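Side-chain contact in HP0420 homologue (Helicobacter felis, PDB 3LW3), which is of unknown function but adopts the hotdog fold, shared with thioesterases and dehydratases, and forms a dimer: residues T20-Q24 with N25-E29. Numbering follows the deposited sequence.
Sequences TRLDQ and NLCAE
The carboxylate of Asp23 folds over the turn that it opens, OD1 overlapping the backbone N and CB of Asn25 and taking a hydrogen bond from Asn25 N (3.0 Å). This is an Asx turn; with Asp23 O accepting from Leu26 N (2.8 Å) it makes an Asx motif, the main-chain bond closing a type I beta turn around Gln24 and Asn25. A second type I turn overlaps the first, its bond running from Cys27 N to Gln24 O (3.0 Å), and the chain then enters strand 29-34, an outermost strand of the hotdog sheet within this chain.

Aspartate suits the first position because its short side chain has CG anti to the backbone N (chi1 -178°), which sets CG beside the carbonyl carbon and turns OD1 forward to Asn25 N. Asn25 N meets OD1 from above the carboxylate plane, 56° out of it. The Asn25 amide is turned 54° from the carboxylate, and a water joins them, donating to Asp23 OD2 and accepting from Asn25 ND2; an asparagine at this exposed site can thus extend the polar network.

Leu26 crosses Asp23 at about a right angle, its CD2 3.4 Å from Asp23 OD2, while its side chain also packs on Phe47 of the second subunit. Leu22 CD2 lies 4.2 Å from Cys27 SG, both residues then packing on Phe66 of helix 57-72 and on His56 of the second subunit; the small thiol fits this interior position, and Ala28 touches Ala63 of the same helix.

Gln24 is long enough to span from the turn to the strand. Its extended chain runs past Ala28 O, which is 3.3 Å from Gln24 CG, and its amide is gripped at both ends: NE2 is hydrogen-bonded to Glu13 OE2, OE1 accepts from Leu30 N, and OE1 also sits 3.5 Å from Glu29 CA.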
ATOM      1  N   THR B  20       9.081  12.913  -1.538  1.00 24.10           N
ATOM      2  CA  THR B  20      10.381  13.201  -2.098  1.00 25.85           C
ATOM      3  C   THR B  20      11.405  12.065  -1.955  1.00 25.77           C
ATOM      4  O   THR B  20      12.357  12.025  -2.731  1.00 27.69           O
ATOM      5  CB  THR B  20      10.961  14.537  -1.599  1.00 23.57           C
ATOM      6  OG1 THR B  20      11.234  14.485  -0.192  1.00 27.18           O
ATOM      7  CG2 THR B  20       9.978  15.677  -1.927  1.00 26.53           C
ATOM      8  N   ARG B  21      11.229  11.159  -1.000  1.00 24.83           N
ATOM      9  CA  ARG B  21      12.220  10.106  -0.802  1.00 25.66           C
ATOM     10  C   ARG B  21      11.837   8.803  -1.525  1.00 24.68           C
ATOM     11  O   ARG B  21      12.615   7.868  -1.526  1.00 24.25           O
ATOM     12  CB  ARG B  21      12.454   9.810   0.682  1.00 28.00           C
ATOM     13  CG  ARG B  21      12.784  10.997   1.577  1.00 31.12           C
ATOM     14  CD  ARG B  21      14.281  11.328   1.591  1.00 33.61           C
ATOM     15  NE  ARG B  21      15.152  10.146   1.696  1.00 35.97           N
ATOM     16  CZ  ARG B  21      15.671   9.666   2.833  1.00 36.76           C
ATOM     17  NH1 ARG B  21      15.408  10.247   4.010  1.00 37.05           N
ATOM     18  NH2 ARG B  21      16.452   8.588   2.795  1.00 38.34           N
ATOM     19  N   LEU B  22      10.673   8.750  -2.163  1.00 22.23           N
ATOM     20  CA  LEU B  22      10.198   7.505  -2.769  1.00 23.25           C
ATOM     21  C   LEU B  22      10.981   7.065  -4.015  1.00 22.43           C
ATOM     22  O   LEU B  22      11.126   7.815  -5.007  1.00 22.55           O
ATOM     23  CB  LEU B  22       8.700   7.597  -3.096  1.00 23.78           C
ATOM     24  CG  LEU B  22       7.975   6.265  -3.381  1.00 24.62           C
ATOM     25  CD1 LEU B  22       8.441   5.068  -2.532  1.00 25.40           C
ATOM     26  CD2 LEU B  22       6.498   6.422  -3.164  1.00 25.41           C
ATOM     27  N   ASP B  23      11.501   5.846  -3.959  1.00 21.60           N
ATOM     28  CA  ASP B  23      12.165   5.245  -5.133  1.00 22.40           C
ATOM     29  C   ASP B  23      11.105   4.647  -6.045  1.00 20.31           C
ATOM     30  O   ASP B  23      10.501   3.611  -5.717  1.00 20.11           O
ATOM     31  CB  ASP B  23      13.155   4.188  -4.671  1.00 21.76           C
ATOM     32  CG  ASP B  23      13.918   3.552  -5.800  1.00 22.44           C
ATOM     33  OD1 ASP B  23      13.677   3.910  -6.984  1.00 22.05           O
ATOM     34  OD2 ASP B  23      14.773   2.669  -5.481  1.00 23.87           O
ATOM     35  N   GLN B  24      10.861   5.312  -7.179  1.00 17.97           N
ATOM     36  CA  GLN B  24       9.860   4.825  -8.110  1.00 19.99           C
ATOM     37  C   GLN B  24      10.059   3.375  -8.554  1.00 20.15           C
ATOM     38  O   GLN B  24       9.071   2.694  -8.908  1.00 18.95           O
ATOM     39  CB  GLN B  24       9.697   5.726  -9.323  1.00 18.44           C
ATOM     40  CG  GLN B  24       8.976   7.028  -8.962  1.00 21.52           C
ATOM     41  CD  GLN B  24       8.813   7.992 -10.129  1.00 22.72           C
ATOM     42  OE1 GLN B  24       8.647   7.582 -11.283  1.00 21.67           O
ATOM     43  NE2 GLN B  24       8.846   9.291  -9.826  1.00 23.74           N
ATOM     44  N   ASN B  25      11.323   2.910  -8.546  1.00 18.42           N
ATOM     45  CA  ASN B  25      11.644   1.522  -8.887  1.00 20.08           C
ATOM     46  C   ASN B  25      10.964   0.517  -7.946  1.00 19.66           C
ATOM     47  O   ASN B  25      10.758  -0.632  -8.336  1.00 22.69           O
ATOM     48  CB  ASN B  25      13.160   1.287  -8.880  1.00 20.34           C
ATOM     49  CG  ASN B  25      13.840   1.882 -10.104  1.00 21.52           C
ATOM     50  OD1 ASN B  25      13.178   2.197 -11.106  1.00 21.08           O
ATOM     51  ND2 ASN B  25      15.172   2.038 -10.049  1.00 21.83           N
ATOM     52  N   LEU B  26      10.597   0.955  -6.730  1.00 19.10           N
ATOM     53  CA  LEU B  26       9.965   0.071  -5.745  1.00 18.70           C
ATOM     54  C   LEU B  26       8.450   0.305  -5.704  1.00 19.69           C
ATOM     55  O   LEU B  26       7.717  -0.372  -4.942  1.00 19.83           O
ATOM     56  CB  LEU B  26      10.536   0.263  -4.329  1.00 20.74           C
ATOM     57  CG  LEU B  26      12.034   0.568  -4.080  1.00 25.15           C
ATOM     58  CD1 LEU B  26      12.474   0.376  -2.622  1.00 26.97           C
ATOM     59  CD2 LEU B  26      12.952  -0.153  -4.966  1.00 27.03           C
ATOM     60  N   CYS B  27       7.946   1.230  -6.527  1.00 18.18           N
ATOM     61  CA  CYS B  27       6.513   1.589  -6.404  1.00 18.26           C
ATOM     62  C   CYS B  27       5.779   1.549  -7.746  1.00 20.42           C
ATOM     63  O   CYS B  27       5.046   0.595  -8.052  1.00 19.67           O
ATOM     64  CB  CYS B  27       6.383   2.965  -5.765  1.00 18.57           C
ATOM     65  SG  CYS B  27       4.675   3.471  -5.492  1.00 20.77           S
ATOM     66  N   ALA B  28       6.014   2.576  -8.555  1.00 17.96           N
ATOM     67  CA  ALA B  28       5.366   2.774  -9.850  1.00 18.59           C
ATOM     68  C   ALA B  28       6.049   3.976 -10.501  1.00 16.84           C
ATOM     69  O   ALA B  28       6.602   4.847  -9.834  1.00 18.75           O
ATOM     70  CB  ALA B  28       3.857   3.052  -9.695  1.00 17.60           C
ATOM     71  N   GLU B  29       6.008   4.003 -11.817  1.00 16.93           N
ATOM     72  CA  GLU B  29       6.540   5.139 -12.588  1.00 18.70           C
ATOM     73  C   GLU B  29       5.490   6.257 -12.699  1.00 19.21           C
ATOM     74  O   GLU B  29       4.332   5.995 -13.093  1.00 17.55           O
ATOM     75  CB  GLU B  29       6.979   4.699 -13.988  1.00 20.13           C
ATOM     76  CG  GLU B  29       7.479   5.857 -14.816  1.00 21.97           C
ATOM     77  CD  GLU B  29       7.734   5.470 -16.272  1.00 27.55           C
ATOM     78  OE1 GLU B  29       7.182   4.451 -16.752  1.00 30.95           O
ATOM     79  OE2 GLU B  29       8.479   6.200 -16.960  1.00 31.53           O
TER
HETATM   80  O   HOH W   1      16.141   1.201  -7.195  1.00 22.49           O